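Local coordinates for toxin Tse2 (Pseudomonas aeruginosa, PDB 5AKO), which acts as a toxin injected by the H1 type VI secretion system into the cytoplasm of recipient cells, where it is likely a NAD-dependent cytotoxin, at residues D127-Q132 / T145-K150; L66-D71 / G98-F103; G114-P119 / N167-Q172. All blocks are in the same frame, centred on the assembly; numbering follows the deposited sequence.

Interaction 1 (D127-Q132 / T145-K150)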
loop_
_atom_site.group_PDB
_atom_site.type_symbol
_atom_site.label_atom_id
_atom_site.label_comp_id
_atom_site.label_asym_id
_atom_site.label_seq_id
_atom_site.Cartn_x
_atom_site.Cartn_y
_atom_site.Cartn_z
ATOM N N ASP C 127 -3.673 20.953 -24.721
ATOM C CA ASP C 127 -2.715 20.586 -23.658
ATOM C C ASP C 127 -3.185 19.463 -22.706
ATOM O O ASP C 127 -2.610 19.276 -21.639
ATOM C CB ASP C 127 -2.341 21.841 -22.864
ATOM C CG ASP C 127 -1.500 22.807 -23.665
ATOM O OD1 ASP C 127 -0.498 22.337 -24.274
ATOM O OD2 ASP C 127 -1.832 24.019 -23.657
ATOM N N LEU C 128 -4.191 18.701 -23.119
ATOM C CA LEU C 128 -4.679 17.582 -22.343
ATOM C C LEU C 128 -4.428 16.335 -23.106
ATOM O O LEU C 128 -4.148 16.378 -24.316
ATOM C CB LEU C 128 -6.168 17.708 -22.121
ATOM C CG LEU C 128 -6.668 18.859 -21.251
ATOM C CD1 LEU C 128 -8.162 18.725 -21.037
ATOM C CD2 LEU C 128 -5.966 18.902 -19.901
ATOM N N LYS C 129 -4.477 15.212 -22.403
ATOM C CA LYS C 129 -4.439 13.916 -23.060
ATOM C C LYS C 129 -5.256 12.951 -22.247
ATOM O O LYS C 129 -5.577 13.241 -21.095
ATOM C CB LYS C 129 -3.018 13.425 -23.253
ATOM C CG LYS C 129 -2.249 13.147 -21.973
ATOM C CD LYS C 129 -0.747 13.029 -22.228
ATOM C CE LYS C 129 -0.008 12.552 -20.992
ATOM N NZ LYS C 129 1.436 12.380 -21.265
ATOM N N VAL C 130 -5.595 11.828 -22.868
ATOM C CA VAL C 130 -6.471 10.832 -22.301
ATOM C C VAL C 130 -5.719 9.545 -22.321
ATOM O O VAL C 130 -5.371 9.067 -23.375
ATOM C CB VAL C 130 -7.738 10.684 -23.156
ATOM C CG1 VAL C 130 -8.673 9.632 -22.583
ATOM C CG2 VAL C 130 -8.425 12.031 -23.259
ATOM N N LYS C 131 -5.485 8.992 -21.144
ATOM C CA LYS C 131 -4.675 7.811 -20.946
ATOM C C LYS C 131 -5.536 6.596 -20.716
ATOM O O LYS C 131 -6.418 6.617 -19.868
ATOM C CB LYS C 131 -3.800 8.005 -19.705
ATOM C CG LYS C 131 -3.029 6.761 -19.261
ATOM C CD LYS C 131 -2.186 7.081 -18.043
ATOM C CE LYS C 131 -1.329 5.916 -17.586
ATOM N NZ LYS C 131 -0.504 5.407 -18.703
ATOM N N GLN C 132 -5.263 5.529 -21.455
ATOM C CA GLN C 132 -5.925 4.263 -21.244
ATOM C C GLN C 132 -5.212 3.626 -20.100
ATOM O O GLN C 132 -4.026 3.451 -20.168
ATOM C CB GLN C 132 -5.841 3.349 -22.468
ATOM C CG GLN C 132 -6.468 1.991 -22.193
ATOM C CD GLN C 132 -6.428 1.015 -23.344
ATOM O OE1 GLN C 132 -5.920 1.292 -24.419
ATOM N NE2 GLN C 132 -6.917 -0.173 -23.084
ATOM N N THR C 145 -8.065 8.131 -18.049
ATOM C CA THR C 145 -7.798 9.323 -17.265
ATOM C C THR C 145 -7.488 10.489 -18.170
ATOM O O THR C 145 -6.627 10.406 -19.020
ATOM C CB THR C 145 -6.615 9.107 -16.306
ATOM O OG1 THR C 145 -6.888 7.973 -15.490
ATOM C CG2 THR C 145 -6.395 10.341 -15.379
ATOM N N ILE C 146 -8.268 11.544 -18.025
ATOM C CA ILE C 146 -8.021 12.784 -18.714
ATOM C C ILE C 146 -7.046 13.553 -17.825
ATOM O O ILE C 146 -7.333 13.764 -16.655
ATOM C CB ILE C 146 -9.277 13.628 -18.800
ATOM C CG1 ILE C 146 -10.426 12.859 -19.464
ATOM C CG2 ILE C 146 -8.970 14.886 -19.577
ATOM C CD1 ILE C 146 -11.800 13.509 -19.378
ATOM N N MET C 147 -5.921 13.992 -18.374
ATOM C CA MET C 147 -4.842 14.498 -17.567
ATOM C C MET C 147 -4.110 15.618 -18.355
ATOM O O MET C 147 -4.257 15.747 -19.553
ATOM C CB MET C 147 -3.872 13.358 -17.117
ATOM C CG MET C 147 -2.978 12.902 -18.254
ATOM S SD MET C 147 -1.848 11.612 -17.864
ATOM C CE MET C 147 -2.789 10.424 -16.905
ATOM N N PRO C 148 -3.347 16.456 -17.667
ATOM C CA PRO C 148 -2.542 17.418 -18.414
ATOM C C PRO C 148 -1.412 16.755 -19.252
ATOM O O PRO C 148 -0.824 15.750 -18.851
ATOM C CB PRO C 148 -1.958 18.327 -17.312
ATOM C CG PRO C 148 -2.098 17.544 -16.046
ATOM C CD PRO C 148 -3.349 16.738 -16.223
ATOM N N ALA C 149 -1.146 17.316 -20.421
ATOM C CA ALA C 149 -0.088 16.782 -21.280
ATOM C C ALA C 149 1.235 17.453 -20.955
ATOM O O ALA C 149 2.269 17.013 -21.406
ATOM C CB ALA C 149 -0.438 16.988 -22.754
ATOM N N LYS C 150 1.174 18.543 -20.217
ATOM C CA LYS C 150 2.376 19.266 -19.772
ATOM C C LYS C 150 2.073 19.953 -18.433
ATOM O O LYS C 150 0.902 20.120 -18.072
ATOM C CB LYS C 150 2.802 20.308 -20.813
ATOM C CG LYS C 150 1.716 21.349 -21.106
ATOM C CD LYS C 150 2.270 22.634 -21.717
ATOM C CE LYS C 150 1.578 23.871 -21.124
ATOM N NZ LYS C 150 1.864 25.138 -21.871
HETATM O O HOH W 1 3.045 14.296 -22.054
#
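The two flat groups of D127, its carboxylate and its peptide carbonyl, both meet the end of segment 145-150. K150 slants past the carboxylate with its aliphatic run, CD being 3.8 Å from OD1 of D127, whereas K150 NZ stays 4.3 Å from D127 OD2, too far for a salt bridge. A149 N approaches from above the carbonyl plane, 36° out of it, and gives D127 O a 2.7 Å hydrogen bond. The methyl CB of A149 rests on that same oxygen.

Beyond this bond the strands pair antiparallel. K129 and M147 exchange backbone bonds in both directions, as do K131 and T145. M147 lies against two lysine chains on one face: SD is 3.7 Å from CE of K129, and a bend at chi3 (44°) swings the methyl CE to 3.6 Å from CD of K131. The extended K129 chain carries NZ to a water at 2.6 Å, which in turn donates to A149 O. On the face carrying V130 and I146, CD1 of L128 reaches CG2 of I146 at 4.2 Å.

This hairpin forms the middle of the four-stranded antiparallel sheet. Strand 24-25 flanks it through D25, bonded to V130, and Y24 offers its ring to K129 as a cation-pi partner. Helix 154-176 packs on L128 and I146 through L161.

Interaction 2 (L66-D71 / G98-F103)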
loop_
_atom_site.group_PDB
_atom_site.type_symbol
_atom_site.label_atom_id
_atom_site.label_comp_id
_atom_site.label_asym_id
_atom_site.label_seq_id
_atom_site.Cartn_x
_atom_site.Cartn_y
_atom_site.Cartn_z
ATOM N N LEU C 66 -16.000 17.504 -15.963
ATOM C CA LEU C 66 -14.790 16.757 -16.090
ATOM C C LEU C 66 -13.673 17.353 -15.221
ATOM O O LEU C 66 -12.500 17.127 -15.487
ATOM C CB LEU C 66 -14.341 16.791 -17.557
ATOM C CG LEU C 66 -15.312 16.271 -18.604
ATOM C CD1 LEU C 66 -14.773 16.484 -20.009
ATOM C CD2 LEU C 66 -15.624 14.826 -18.430
ATOM N N HIS C 67 -14.039 18.127 -14.208
ATOM C CA HIS C 67 -13.074 18.606 -13.244
ATOM C C HIS C 67 -12.809 17.499 -12.261
ATOM O O HIS C 67 -13.743 16.875 -11.773
ATOM C CB HIS C 67 -13.605 19.823 -12.457
ATOM C CG HIS C 67 -13.597 21.093 -13.233
ATOM N ND1 HIS C 67 -13.504 22.325 -12.632
ATOM C CD2 HIS C 67 -13.708 21.330 -14.560
ATOM C CE1 HIS C 67 -13.521 23.267 -13.559
ATOM N NE2 HIS C 67 -13.640 22.688 -14.742
ATOM N N PRO C 68 -11.553 17.255 -11.953
ATOM C CA PRO C 68 -11.242 16.305 -10.904
ATOM C C PRO C 68 -11.277 17.004 -9.562
ATOM O O PRO C 68 -11.034 18.204 -9.519
ATOM C CB PRO C 68 -9.788 15.952 -11.194
ATOM C CG PRO C 68 -9.217 17.183 -11.802
ATOM C CD PRO C 68 -10.326 17.727 -12.634
ATOM N N THR C 69 -11.514 16.254 -8.486
ATOM C CA THR C 69 -11.277 16.766 -7.142
ATOM C C THR C 69 -9.796 17.154 -7.030
ATOM O O THR C 69 -8.880 16.418 -7.494
ATOM C CB THR C 69 -11.596 15.727 -6.022
ATOM O OG1 THR C 69 -10.758 14.570 -6.194
ATOM C CG2 THR C 69 -13.066 15.299 -6.029
ATOM N N PHE C 70 -9.570 18.278 -6.350
ATOM C CA PHE C 70 -8.238 18.782 -6.062
ATOM C C PHE C 70 -7.805 18.606 -4.610
ATOM O O PHE C 70 -6.643 18.747 -4.291
ATOM C CB PHE C 70 -8.187 20.256 -6.437
ATOM C CG PHE C 70 -8.358 20.483 -7.912
ATOM C CD1 PHE C 70 -7.299 20.226 -8.789
ATOM C CD2 PHE C 70 -9.580 20.912 -8.430
ATOM C CE1 PHE C 70 -7.449 20.430 -10.155
ATOM C CE2 PHE C 70 -9.743 21.066 -9.808
ATOM C CZ PHE C 70 -8.677 20.829 -10.673
ATOM N N ASP C 71 -8.732 18.312 -3.721
ATOM C CA ASP C 71 -8.354 18.185 -2.330
ATOM C C ASP C 71 -9.074 17.017 -1.700
ATOM O O ASP C 71 -9.933 16.384 -2.331
ATOM C CB ASP C 71 -8.663 19.497 -1.583
ATOM C CG ASP C 71 -10.139 19.921 -1.680
ATOM O OD1 ASP C 71 -11.029 19.076 -1.911
ATOM O OD2 ASP C 71 -10.416 21.130 -1.510
ATOM N N GLY C 98 -2.501 11.534 -11.708
ATOM C CA GLY C 98 -3.935 11.466 -11.538
ATOM C C GLY C 98 -4.664 12.286 -12.586
ATOM O O GLY C 98 -4.073 12.809 -13.516
ATOM N N GLY C 99 -5.951 12.444 -12.400
ATOM C CA GLY C 99 -6.765 13.172 -13.382
ATOM C C GLY C 99 -8.248 12.791 -13.245
ATOM O O GLY C 99 -8.665 12.297 -12.194
ATOM N N THR C 100 -9.040 13.080 -14.271
ATOM C CA THR C 100 -10.447 12.838 -14.232
ATOM C C THR C 100 -10.747 11.434 -14.768
ATOM O O THR C 100 -10.330 11.108 -15.863
ATOM C CB THR C 100 -11.206 13.837 -15.118
ATOM O OG1 THR C 100 -10.959 15.169 -14.662
ATOM C CG2 THR C 100 -12.684 13.567 -15.059
ATOM N N SER C 101 -11.539 10.671 -14.021
ATOM C CA SER C 101 -11.927 9.307 -14.366
ATOM C C SER C 101 -13.090 9.248 -15.310
ATOM O O SER C 101 -14.138 9.842 -15.040
ATOM C CB SER C 101 -12.322 8.532 -13.125
ATOM O OG SER C 101 -11.185 8.238 -12.314
ATOM N N VAL C 102 -12.909 8.508 -16.414
ATOM C CA VAL C 102 -14.021 8.116 -17.261
ATOM C C VAL C 102 -13.894 6.646 -17.645
ATOM O O VAL C 102 -12.832 6.062 -17.457
ATOM C CB VAL C 102 -14.108 8.980 -18.505
ATOM C CG1 VAL C 102 -14.460 10.399 -18.136
ATOM C CG2 VAL C 102 -12.823 8.923 -19.306
ATOM N N PHE C 103 -14.961 6.050 -18.180
ATOM C CA PHE C 103 -14.957 4.637 -18.539
ATOM C C PHE C 103 -15.497 4.480 -19.955
ATOM O O PHE C 103 -16.059 5.419 -20.520
ATOM C CB PHE C 103 -15.864 3.877 -17.605
ATOM C CG PHE C 103 -15.395 3.866 -16.205
ATOM C CD1 PHE C 103 -14.442 2.952 -15.794
ATOM C CD2 PHE C 103 -15.863 4.793 -15.311
ATOM C CE1 PHE C 103 -13.984 2.931 -14.499
ATOM C CE2 PHE C 103 -15.434 4.763 -14.000
ATOM C CZ PHE C 103 -14.490 3.827 -13.602
#
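T100 OG1 donates a short hydrogen bond, 2.6 Å, to the backbone carbonyl oxygen L66 O, and most of this small contact is built around that hydroxyl. The donor does not come in on a lone pair: it stands 51° out of the carbonyl plane of L66. With chi1 at -60°, OG1 lies beside the backbone N of T100 and faces the loop, while the methyl CG2, anti to that N, comes 3.6 Å from L66 O. One threonine therefore holds this carbonyl with its hydroxyl and packs on it with its methyl.

P68 closes in on the hydroxyl next. Its ring crosses the T100 side chain at about a right angle, with CD 3.3 Å from T100 OG1 and CB 3.7 Å from the same oxygen. The proline nitrogen has no hydrogen to offer, so this approach is packing alone. CB of P68 also lies 4.0 Å from G99 O, extending the contact to the residue before the strand. G99 itself has a positive phi (159°), a conformation suited to glycine, as the chain enters strand 100-103.

The contact ties an irregular loop to an outer strand of the four-stranded sheet. T100 is bonded through its backbone to I146 of the neighbouring strand 141-148, and its side chain also touches R35 of strand 33-37. On the loop side, L66 and P68 pack on V165 and L161 of helix 154-176, which places the loop between that helix and strand 100-103.

Interaction 3 (G114-P119 / N167-Q172)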
loop_
_atom_site.group_PDB
_atom_site.type_symbol
_atom_site.label_atom_id
_atom_site.label_comp_id
_atom_site.label_asym_id
_atom_site.label_seq_id
_atom_site.Cartn_x
_atom_site.Cartn_y
_atom_site.Cartn_z
ATOM N N GLY C 114 -26.542 9.791 -13.818
ATOM C CA GLY C 114 -26.396 9.430 -15.213
ATOM C C GLY C 114 -24.990 9.655 -15.671
ATOM O O GLY C 114 -24.069 9.882 -14.860
ATOM N N ASP C 115 -24.820 9.614 -16.985
ATOM C CA ASP C 115 -23.500 9.691 -17.593
ATOM C C ASP C 115 -23.466 10.820 -18.564
ATOM O O ASP C 115 -24.343 10.918 -19.425
ATOM C CB ASP C 115 -23.211 8.386 -18.310
ATOM C CG ASP C 115 -23.132 7.181 -17.348
ATOM O OD1 ASP C 115 -22.129 7.052 -16.593
ATOM O OD2 ASP C 115 -24.064 6.346 -17.382
ATOM N N PHE C 116 -22.444 11.655 -18.455
ATOM C CA PHE C 116 -22.163 12.604 -19.479
ATOM C C PHE C 116 -21.316 11.874 -20.492
ATOM O O PHE C 116 -20.337 11.252 -20.103
ATOM C CB PHE C 116 -21.408 13.784 -18.901
ATOM C CG PHE C 116 -20.906 14.738 -19.933
ATOM C CD1 PHE C 116 -21.750 15.661 -20.485
ATOM C CD2 PHE C 116 -19.603 14.685 -20.377
ATOM C CE1 PHE C 116 -21.302 16.549 -21.456
ATOM C CE2 PHE C 116 -19.158 15.538 -21.377
ATOM C CZ PHE C 116 -20.002 16.475 -21.912
ATOM N N VAL C 117 -21.646 12.013 -21.790
ATOM C CA VAL C 117 -21.057 11.191 -22.870
ATOM C C VAL C 117 -20.038 11.972 -23.675
ATOM O O VAL C 117 -20.330 13.067 -24.097
ATOM C CB VAL C 117 -22.104 10.743 -23.895
ATOM C CG1 VAL C 117 -21.445 9.858 -24.923
ATOM C CG2 VAL C 117 -23.287 10.013 -23.228
ATOM N N ILE C 118 -18.847 11.400 -23.867
ATOM C CA ILE C 118 -17.780 11.972 -24.677
ATOM C C ILE C 118 -17.623 11.059 -25.883
ATOM O O ILE C 118 -17.090 9.921 -25.764
ATOM C CB ILE C 118 -16.464 12.046 -23.920
ATOM C CG1 ILE C 118 -16.633 12.912 -22.654
ATOM C CG2 ILE C 118 -15.365 12.601 -24.816
ATOM C CD1 ILE C 118 -15.331 13.094 -21.875
ATOM N N PRO C 119 -18.177 11.495 -27.030
ATOM C CA PRO C 119 -18.292 10.484 -28.085
ATOM C C PRO C 119 -16.971 10.221 -28.760
ATOM O O PRO C 119 -16.119 11.113 -28.815
ATOM C CB PRO C 119 -19.276 11.121 -29.064
ATOM C CG PRO C 119 -20.164 11.927 -28.150
ATOM C CD PRO C 119 -19.189 12.544 -27.183
ATOM N N ASN C 167 -16.510 20.624 -26.468
ATOM C CA ASN C 167 -16.186 19.825 -27.664
ATOM C C ASN C 167 -17.060 18.598 -27.726
ATOM O O ASN C 167 -17.502 18.177 -28.825
ATOM C CB ASN C 167 -14.715 19.399 -27.686
ATOM C CG ASN C 167 -13.766 20.567 -27.803
ATOM O OD1 ASN C 167 -14.183 21.713 -27.935
ATOM N ND2 ASN C 167 -12.472 20.284 -27.691
ATOM N N ALA C 168 -17.337 18.035 -26.552
ATOM C CA ALA C 168 -18.100 16.780 -26.485
ATOM C C ALA C 168 -19.550 16.982 -26.899
ATOM O O ALA C 168 -20.149 16.141 -27.555
ATOM C CB ALA C 168 -18.023 16.186 -25.081
ATOM N N ILE C 169 -20.101 18.118 -26.494
ATOM C CA ILE C 169 -21.465 18.501 -26.860
ATOM C C ILE C 169 -21.590 18.784 -28.387
ATOM O O ILE C 169 -22.397 18.157 -29.073
ATOM C CB ILE C 169 -21.890 19.708 -26.030
ATOM C CG1 ILE C 169 -21.934 19.302 -24.546
ATOM C CG2 ILE C 169 -23.258 20.225 -26.493
ATOM C CD1 ILE C 169 -21.951 20.478 -23.585
ATOM N N ARG C 170 -20.747 19.661 -28.920
ATOM C CA ARG C 170 -20.617 19.802 -30.390
ATOM C C ARG C 170 -20.572 18.442 -31.086
ATOM O O ARG C 170 -21.346 18.177 -32.000
ATOM C CB ARG C 170 -19.369 20.598 -30.778
ATOM C CG ARG C 170 -19.497 22.086 -30.516
ATOM C CD ARG C 170 -18.161 22.823 -30.553
ATOM N NE ARG C 170 -18.277 24.096 -29.827
ATOM C CZ ARG C 170 -17.376 24.589 -28.970
ATOM N NH1 ARG C 170 -16.249 23.925 -28.681
ATOM N NH2 ARG C 170 -17.614 25.752 -28.379
ATOM N N ARG C 171 -19.690 17.570 -30.624
ATOM C CA ARG C 171 -19.518 16.251 -31.235
ATOM C C ARG C 171 -20.739 15.368 -31.075
ATOM O O ARG C 171 -21.011 14.557 -31.954
ATOM C CB ARG C 171 -18.294 15.567 -30.661
ATOM C CG ARG C 171 -18.040 14.191 -31.180
ATOM C CD ARG C 171 -17.537 14.188 -32.605
ATOM N NE ARG C 171 -17.619 12.824 -33.049
ATOM C CZ ARG C 171 -17.891 12.430 -34.294
ATOM N NH1 ARG C 171 -18.027 13.300 -35.308
ATOM N NH2 ARG C 171 -18.021 11.137 -34.524
ATOM N N GLN C 172 -21.508 15.521 -29.995
ATOM C CA GLN C 172 -22.798 14.787 -29.903
ATOM C C GLN C 172 -23.768 15.159 -31.049
ATOM O O GLN C 172 -24.456 14.271 -31.578
ATOM C CB GLN C 172 -23.479 14.998 -28.539
ATOM C CG GLN C 172 -22.960 14.075 -27.436
ATOM C CD GLN C 172 -23.723 14.268 -26.130
ATOM O OE1 GLN C 172 -24.957 14.326 -26.133
ATOM N NE2 GLN C 172 -22.995 14.380 -25.001
HETATM O O HOH W 2 -24.483 13.610 -22.240
#
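Q172 reaches from the helix to strand 114-118 with an almost straight chain. From CB, the side chain runs out extended (chi2 -177°), and CG comes to 3.6 Å from CG of P119, the two side chains crossing at about a right angle. The amide carbon CD then passes by the V117 carbonyl, and the tip NE2 donates to V117 O at 3.1 Å. That bond is bent, with an angle of 137° at the hydrogen, and the acceptor is tilted out of the glutamine's amide plane. NE2 also donates to a water at 3.2 Å, and the same water takes the backbone N-H of V117 at 3.3 Å. Direct bond and water together fix the amide against both polar atoms of the V117 backbone.

Beneath this polar link the packing is apolar. CB of A168 points toward the strand and meets the end of the F116 ring, 3.7 Å from CZ, in an oblique approach. I169 sends CG1 to the ring edge, near its plane, 4.2 Å from CE1 of F116. P119 is wedged against the helix: besides Q172 it touches R171, whose CG is 3.9 Å from its CB, while the guanidinium of R171 goes on to bond D120 O through NE.

The strand runs across the helix at 76°, their axes 8.0 Å apart. It pairs with strand 33-37 in a two-stranded antiparallel sheet, F116 bonding to R35 and I118 to L33 through the backbone. The ring of F116 also packs on V165 and the side chain of I118 on F164, both about one turn before A168 and I169 in helix 154-176.

Overall arrangement
Interactions 1 and 2 adjoin, their centres 11 Å apart, because strands 141-148 and 100-103 are neighbours in the four-stranded antiparallel sheet; T145 CG2 packs on G99 CA at 3.5 Å. Interaction 3 lies farther off, its centre about 17 Å from that of interaction 1 and 16 Å from that of interaction 2, and belongs to the two-stranded sheet. It touches interaction 2 where L66 CD2 meets I118 CD1. Along the chain, interaction 2 closes first, and interaction 1 is then nested inside the loop closed by interaction 3. Helix 154-176 forms one side of interaction 3 and packs on interactions 1 and 2, joining both sheets and the long loop into one compact unit of the Tse2 ADP-ribosyltransferase family.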